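Local coordinates for lipoprotein (Bacillus anthracis, PDB 4JG9) that is of unknown function but, as a putative bacterial lipoprotein, is probably tethered to the cell membrane by a lipid, at residues I106-Q111 / G153-N158; T117-Q122 / M147-S152. All coordinates share one frame; numbering follows the deposited sequence.

Overall arrangement
Contact 1 pairs two neighbouring antiparallel strands, and contact 2, nested inside the chain loop that contact 1 closes, sets the short strand 117-118 and the chain leaving it beside the loop that leads into strand 153-161. Their centres lie about 10 Å apart. The two are joined by side chains and backbone alike: K110 NZ lies 2.5 Å from S151 OG, A108 O lies 2.9 Å from T117 N where strand 117-118 adds to the sheet, and W155 CH2 packs 3.4 Å from P150 CG. Both contacts also touch the second subunit, around its residues S36 to N40.

Contact 1: residues I106-Q111 / G153-N158; sequences IIALKQ and GLWVLN
K110 CG stands anti to its backbone N (chi1 -163°), which sends it over CE2 of the W155 indole, and the extended chain then carries CD over CZ2, 3.7 Å from K110 CD to W155 CZ2. K110 CB makes a CH-pi contact 3.6 Å from the centroid of the W155 six-membered ring, almost on the ring normal. The ammonium passes beyond the ring to S151 OG and S152 O, while W155 NE1 bonds to S151 O, so both polar ends are tied to the loop just before G153.

Strands 102-110 and 153-161 are antiparallel neighbours in the sheet, and their contact is mostly buried. I107-N158 and L109-V156 are hydrogen-bonded pairs; A108-L157 and K110-W155 are non-hydrogen-bonded ones. A108, K110, W155 and L157 share one sheet face, where A108 CB also meets the indole at CE3; I107, L109, V156 and N158 share the other.

At one end I107 O is gripped twice by N158: the backbone N and the side-chain ND2, each 3.0 Å from I107 O, arrive from opposite faces of the carbonyl plane. The ND2 bond is bent (144° at the hydrogen). L109 CD1 sits 3.5 Å from N158 ND2, and N158 OD1 is taken by Q168 of the adjoining strand 164-173.

Towards the other end Q111 N bonds to L154 O. A water donates to Q111 OE1 at 2.6 Å and accepts from L154 N, bridging the side chain of one segment to the backbone of the other. G153 has a positive phi, a backbone shape that calls for glycine.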
loop_
_atom_site.group_PDB
_atom_site.type_symbol
_atom_site.label_atom_id
_atom_site.label_comp_id
_atom_site.label_asym_id
_atom_site.label_seq_id
_atom_site.Cartn_x
_atom_site.Cartn_y
_atom_site.Cartn_z
ATOM N N ILE A 106 -7.895 5.920 -4.581
ATOM C CA ILE A 106 -7.573 5.517 -5.930
ATOM C C ILE A 106 -6.758 4.238 -5.889
ATOM O O ILE A 106 -5.684 4.199 -5.298
ATOM C CB ILE A 106 -6.761 6.571 -6.670
ATOM C CG1 ILE A 106 -7.592 7.836 -6.859
ATOM C CG2 ILE A 106 -6.338 6.033 -8.033
ATOM C CD1 ILE A 106 -6.762 9.017 -7.257
ATOM N N ILE A 107 -7.277 3.195 -6.525
ATOM C CA ILE A 107 -6.600 1.911 -6.599
ATOM C C ILE A 107 -6.315 1.590 -8.059
ATOM O O ILE A 107 -7.247 1.426 -8.847
ATOM C CB ILE A 107 -7.481 0.806 -6.025
ATOM C CG1 ILE A 107 -7.856 1.127 -4.569
ATOM C CG2 ILE A 107 -6.793 -0.544 -6.145
ATOM C CD1 ILE A 107 -8.601 0.003 -3.873
ATOM N N ALA A 108 -5.038 1.467 -8.409
ATOM C CA ALA A 108 -4.626 1.315 -9.805
ATOM C C ALA A 108 -4.195 -0.106 -10.138
ATOM O O ALA A 108 -3.645 -0.832 -9.287
ATOM C CB ALA A 108 -3.502 2.283 -10.124
ATOM N N LEU A 109 -4.476 -0.516 -11.366
ATOM C CA LEU A 109 -3.949 -1.778 -11.883
ATOM C C LEU A 109 -3.465 -1.594 -13.302
ATOM O O LEU A 109 -4.134 -0.968 -14.132
ATOM C CB LEU A 109 -5.001 -2.884 -11.852
ATOM C CG LEU A 109 -5.359 -3.360 -10.443
ATOM C CD1 LEU A 109 -6.700 -2.791 -10.013
ATOM C CD2 LEU A 109 -5.332 -4.883 -10.360
ATOM N N LYS A 110 -2.301 -2.153 -13.585
ATOM C CA LYS A 110 -1.777 -2.108 -14.925
ATOM C C LYS A 110 -2.554 -3.085 -15.788
ATOM O O LYS A 110 -3.161 -4.038 -15.284
ATOM C CB LYS A 110 -0.287 -2.464 -14.935
ATOM C CG LYS A 110 0.416 -2.040 -16.207
ATOM C CD LYS A 110 1.895 -2.291 -16.140
ATOM C CE LYS A 110 2.535 -1.758 -17.410
ATOM N NZ LYS A 110 3.998 -1.995 -17.452
ATOM N N GLN A 111 -2.549 -2.834 -17.089
ATOM C CA GLN A 111 -3.153 -3.751 -18.034
ATOM C C GLN A 111 -2.507 -5.113 -17.881
ATOM O O GLN A 111 -1.281 -5.210 -17.794
ATOM C CB GLN A 111 -2.952 -3.246 -19.446
ATOM C CG GLN A 111 -3.715 -4.016 -20.464
ATOM C CD GLN A 111 -3.504 -3.450 -21.840
ATOM O OE1 GLN A 111 -2.538 -2.725 -22.074
ATOM N NE2 GLN A 111 -4.411 -3.758 -22.757
ATOM N N GLY A 153 2.737 2.221 -19.697
ATOM C CA GLY A 153 1.691 1.404 -20.277
ATOM C C GLY A 153 0.333 1.934 -19.870
ATOM O O GLY A 153 0.227 3.029 -19.323
ATOM N N LEU A 154 -0.708 1.141 -20.103
ATOM C CA LEU A 154 -2.053 1.527 -19.704
ATOM C C LEU A 154 -2.335 1.063 -18.271
ATOM O O LEU A 154 -1.948 -0.044 -17.854
ATOM C CB LEU A 154 -3.087 0.947 -20.672
ATOM C CG LEU A 154 -3.028 1.420 -22.140
ATOM C CD1 LEU A 154 -3.979 0.634 -23.029
ATOM C CD2 LEU A 154 -3.357 2.895 -22.223
ATOM N N TRP A 155 -2.987 1.945 -17.521
ATOM C CA TRP A 155 -3.366 1.710 -16.141
ATOM C C TRP A 155 -4.821 2.096 -15.987
ATOM O O TRP A 155 -5.244 3.132 -16.502
ATOM C CB TRP A 155 -2.530 2.583 -15.201
ATOM C CG TRP A 155 -1.086 2.178 -15.120
ATOM C CD1 TRP A 155 -0.093 2.509 -15.994
ATOM C CD2 TRP A 155 -0.475 1.363 -14.105
ATOM N NE1 TRP A 155 1.099 1.946 -15.588
ATOM C CE2 TRP A 155 0.888 1.239 -14.434
ATOM C CE3 TRP A 155 -0.954 0.725 -12.955
ATOM C CZ2 TRP A 155 1.785 0.508 -13.649
ATOM C CZ3 TRP A 155 -0.063 -0.008 -12.173
ATOM C CH2 TRP A 155 1.287 -0.112 -12.523
ATOM N N VAL A 156 -5.590 1.271 -15.285
ATOM C CA VAL A 156 -6.947 1.648 -14.926
ATOM C C VAL A 156 -6.945 2.257 -13.527
ATOM O O VAL A 156 -6.274 1.758 -12.613
ATOM C CB VAL A 156 -7.942 0.470 -15.016
ATOM C CG1 VAL A 156 -7.554 -0.657 -14.044
ATOM C CG2 VAL A 156 -9.385 0.956 -14.763
ATOM N N LEU A 157 -7.674 3.353 -13.368
ATOM C CA LEU A 157 -7.770 4.014 -12.079
ATOM C C LEU A 157 -9.150 3.783 -11.467
ATOM O O LEU A 157 -10.135 4.343 -11.942
ATOM C CB LEU A 157 -7.534 5.505 -12.263
ATOM C CG LEU A 157 -6.113 6.041 -12.114
ATOM C CD1 LEU A 157 -5.116 5.168 -12.811
ATOM C CD2 LEU A 157 -6.049 7.459 -12.673
ATOM N N ASN A 158 -9.223 2.956 -10.426
ATOM C CA ASN A 158 -10.500 2.695 -9.753
ATOM C C ASN A 158 -10.709 3.668 -8.607
ATOM O O ASN A 158 -9.856 3.796 -7.736
ATOM C CB ASN A 158 -10.563 1.261 -9.244
ATOM C CG ASN A 158 -10.308 0.259 -10.333
ATOM O OD1 ASN A 158 -11.172 0.021 -11.181
ATOM N ND2 ASN A 158 -9.103 -0.329 -10.335
HETATM O O HOH W 1 -0.292 -1.672 -21.240
#

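Contact 2: residues T117-Q122 / M147-S152; sequences TPLLFQ and MSLPSS
The phenyl ring of F121 meets S148 obliquely: S148 CB sits 3.8 Å from F121 CD1 and equally near CE1. The same aromatic group has a cation-pi partner in K87, and it also packs on P128 and on N40 of the second subunit.

L119 carries most of the remaining contact. Its CG lies between the backbone N and the carbonyl carbon (chi1 42°), the crowded position. Its two methyls serve different partners. CD1 lies 4.0 Å from CG of the selenomethionine M147 and scarcely farther from its SE, the two side chains running side by side in the same direction. CD2 instead comes to 3.8 Å from L149 CD1, again alongside. L120 adds only a looser touch, from CD2 to M147 CG.

In the fold, this is where the chain leaving the short strand 117-118 runs next to the end of strand 142-147 and the loop that follows it to strand 153-161. The backbone tie is correspondingly slight. S148 N gives L119 O a weak hydrogen bond, 3.5 Å long, and M147 CA makes a CA-H...O contact with that same oxygen at 3.4 Å.

M147 reaches past this junction to I90 and W92 of strand 88-94, whereas L149 and P150 lie against W155. The second subunit closes in beside L119 and F121: N40 of that chain donates from ND2 to both S148 O and P118 O, bridging the two segments, and from its backbone N to T117 OG1.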
loop_
_atom_site.group_PDB
_atom_site.type_symbol
_atom_site.label_atom_id
_atom_site.label_comp_id
_atom_site.label_asym_id
_atom_site.label_seq_id
_atom_site.Cartn_x
_atom_site.Cartn_y
_atom_site.Cartn_z
ATOM N N THR A 117 -2.364 -1.468 -6.744
ATOM C CA THR A 117 -1.349 -0.656 -6.118
ATOM C C THR A 117 -1.889 0.730 -5.877
ATOM O O THR A 117 -2.783 1.184 -6.573
ATOM C CB THR A 117 -0.081 -0.573 -6.985
ATOM O OG1 THR A 117 0.964 0.071 -6.255
ATOM C CG2 THR A 117 -0.350 0.198 -8.246
ATOM N N PRO A 118 -1.357 1.390 -4.865
ATOM C CA PRO A 118 -1.702 2.777 -4.591
ATOM C C PRO A 118 -0.818 3.680 -5.420
ATOM O O PRO A 118 0.301 3.301 -5.724
ATOM C CB PRO A 118 -1.365 2.930 -3.113
ATOM C CG PRO A 118 -0.318 1.916 -2.862
ATOM C CD PRO A 118 -0.687 0.755 -3.724
ATOM N N LEU A 119 -1.297 4.855 -5.785
ATOM C CA LEU A 119 -0.444 5.774 -6.435
ATOM C C LEU A 119 -0.352 7.081 -5.699
ATOM O O LEU A 119 0.266 7.975 -6.238
ATOM C CB LEU A 119 -0.836 5.975 -7.900
ATOM C CG LEU A 119 -2.303 6.101 -8.279
ATOM C CD1 LEU A 119 -2.915 7.362 -7.700
ATOM C CD2 LEU A 119 -2.431 6.102 -9.787
ATOM N N LEU A 120 -0.911 7.283 -4.532
ATOM C CA LEU A 120 -0.722 8.615 -3.984
ATOM C C LEU A 120 0.600 8.791 -3.233
ATOM O O LEU A 120 0.971 7.970 -2.414
ATOM C CB LEU A 120 -1.920 9.048 -3.152
ATOM C CG LEU A 120 -3.207 9.246 -3.938
ATOM C CD1 LEU A 120 -4.388 9.347 -2.995
ATOM C CD2 LEU A 120 -3.115 10.472 -4.822
ATOM N N PHE A 121 1.303 9.875 -3.539
ATOM C CA PHE A 121 2.528 10.251 -2.853
ATOM C C PHE A 121 2.309 11.680 -2.421
ATOM O O PHE A 121 2.729 12.613 -3.081
ATOM C CB PHE A 121 3.740 10.160 -3.768
ATOM C CG PHE A 121 4.258 8.769 -3.950
ATOM C CD1 PHE A 121 3.904 8.027 -5.052
ATOM C CD2 PHE A 121 5.099 8.207 -3.018
ATOM C CE1 PHE A 121 4.379 6.749 -5.224
ATOM C CE2 PHE A 121 5.582 6.929 -3.182
ATOM C CZ PHE A 121 5.220 6.198 -4.287
ATOM N N GLN A 122 1.622 11.836 -1.304
ATOM C CA GLN A 122 1.162 13.130 -0.851
ATOM C C GLN A 122 2.196 13.864 0.010
ATOM O O GLN A 122 2.807 13.285 0.913
ATOM C CB GLN A 122 -0.140 12.951 -0.061
ATOM C CG GLN A 122 -1.339 12.544 -0.919
ATOM C CD GLN A 122 -1.720 13.624 -1.960
ATOM O OE1 GLN A 122 -1.057 13.774 -2.989
ATOM N NE2 GLN A 122 -2.794 14.370 -1.685
HETATM N N MSE A 147 0.904 12.037 -7.993
HETATM C CA MSE A 147 0.814 10.630 -8.356
HETATM C C MSE A 147 2.091 10.122 -8.977
HETATM O O MSE A 147 2.889 10.900 -9.500
HETATM C CB MSE A 147 -0.315 10.419 -9.362
HETATM C CG MSE A 147 -1.646 10.998 -8.945
HETATM SE SE MSE A 147 -3.080 10.584 -10.216
HETATM C CE MSE A 147 -2.581 11.731 -11.596
ATOM N N SER A 148 2.257 8.803 -8.956
ATOM C CA SER A 148 3.358 8.157 -9.644
ATOM C C SER A 148 2.960 6.729 -10.016
ATOM O O SER A 148 2.385 6.021 -9.195
ATOM C CB SER A 148 4.608 8.160 -8.758
ATOM O OG SER A 148 5.747 7.716 -9.486
ATOM N N LEU A 149 3.240 6.332 -11.256
ATOM C CA LEU A 149 3.024 4.961 -11.724
ATOM C C LEU A 149 4.370 4.284 -11.957
ATOM O O LEU A 149 5.284 4.891 -12.525
ATOM C CB LEU A 149 2.222 4.933 -13.026
ATOM C CG LEU A 149 0.695 5.087 -12.986
ATOM C CD1 LEU A 149 0.138 4.247 -11.847
ATOM C CD2 LEU A 149 0.277 6.539 -12.872
ATOM N N PRO A 150 4.502 3.027 -11.517
ATOM C CA PRO A 150 5.791 2.324 -11.540
ATOM C C PRO A 150 6.322 1.955 -12.920
ATOM O O PRO A 150 7.529 1.766 -13.042
ATOM C CB PRO A 150 5.517 1.047 -10.731
ATOM C CG PRO A 150 4.040 0.863 -10.779
ATOM C CD PRO A 150 3.445 2.241 -10.857
ATOM N N SER A 151 5.474 1.849 -13.936
ATOM C CA SER A 151 5.986 1.491 -15.257
ATOM C C SER A 151 5.079 2.025 -16.344
ATOM O O SER A 151 3.916 2.328 -16.088
ATOM C CB SER A 151 6.150 -0.027 -15.400
ATOM O OG SER A 151 4.893 -0.673 -15.513
ATOM N N SER A 152 5.615 2.134 -17.558
ATOM C CA SER A 152 4.872 2.702 -18.674
ATOM C C SER A 152 3.884 1.705 -19.264
ATOM O O SER A 152 4.168 0.510 -19.350
ATOM C CB SER A 152 5.825 3.170 -19.766
ATOM O OG SER A 152 6.427 2.065 -20.413
#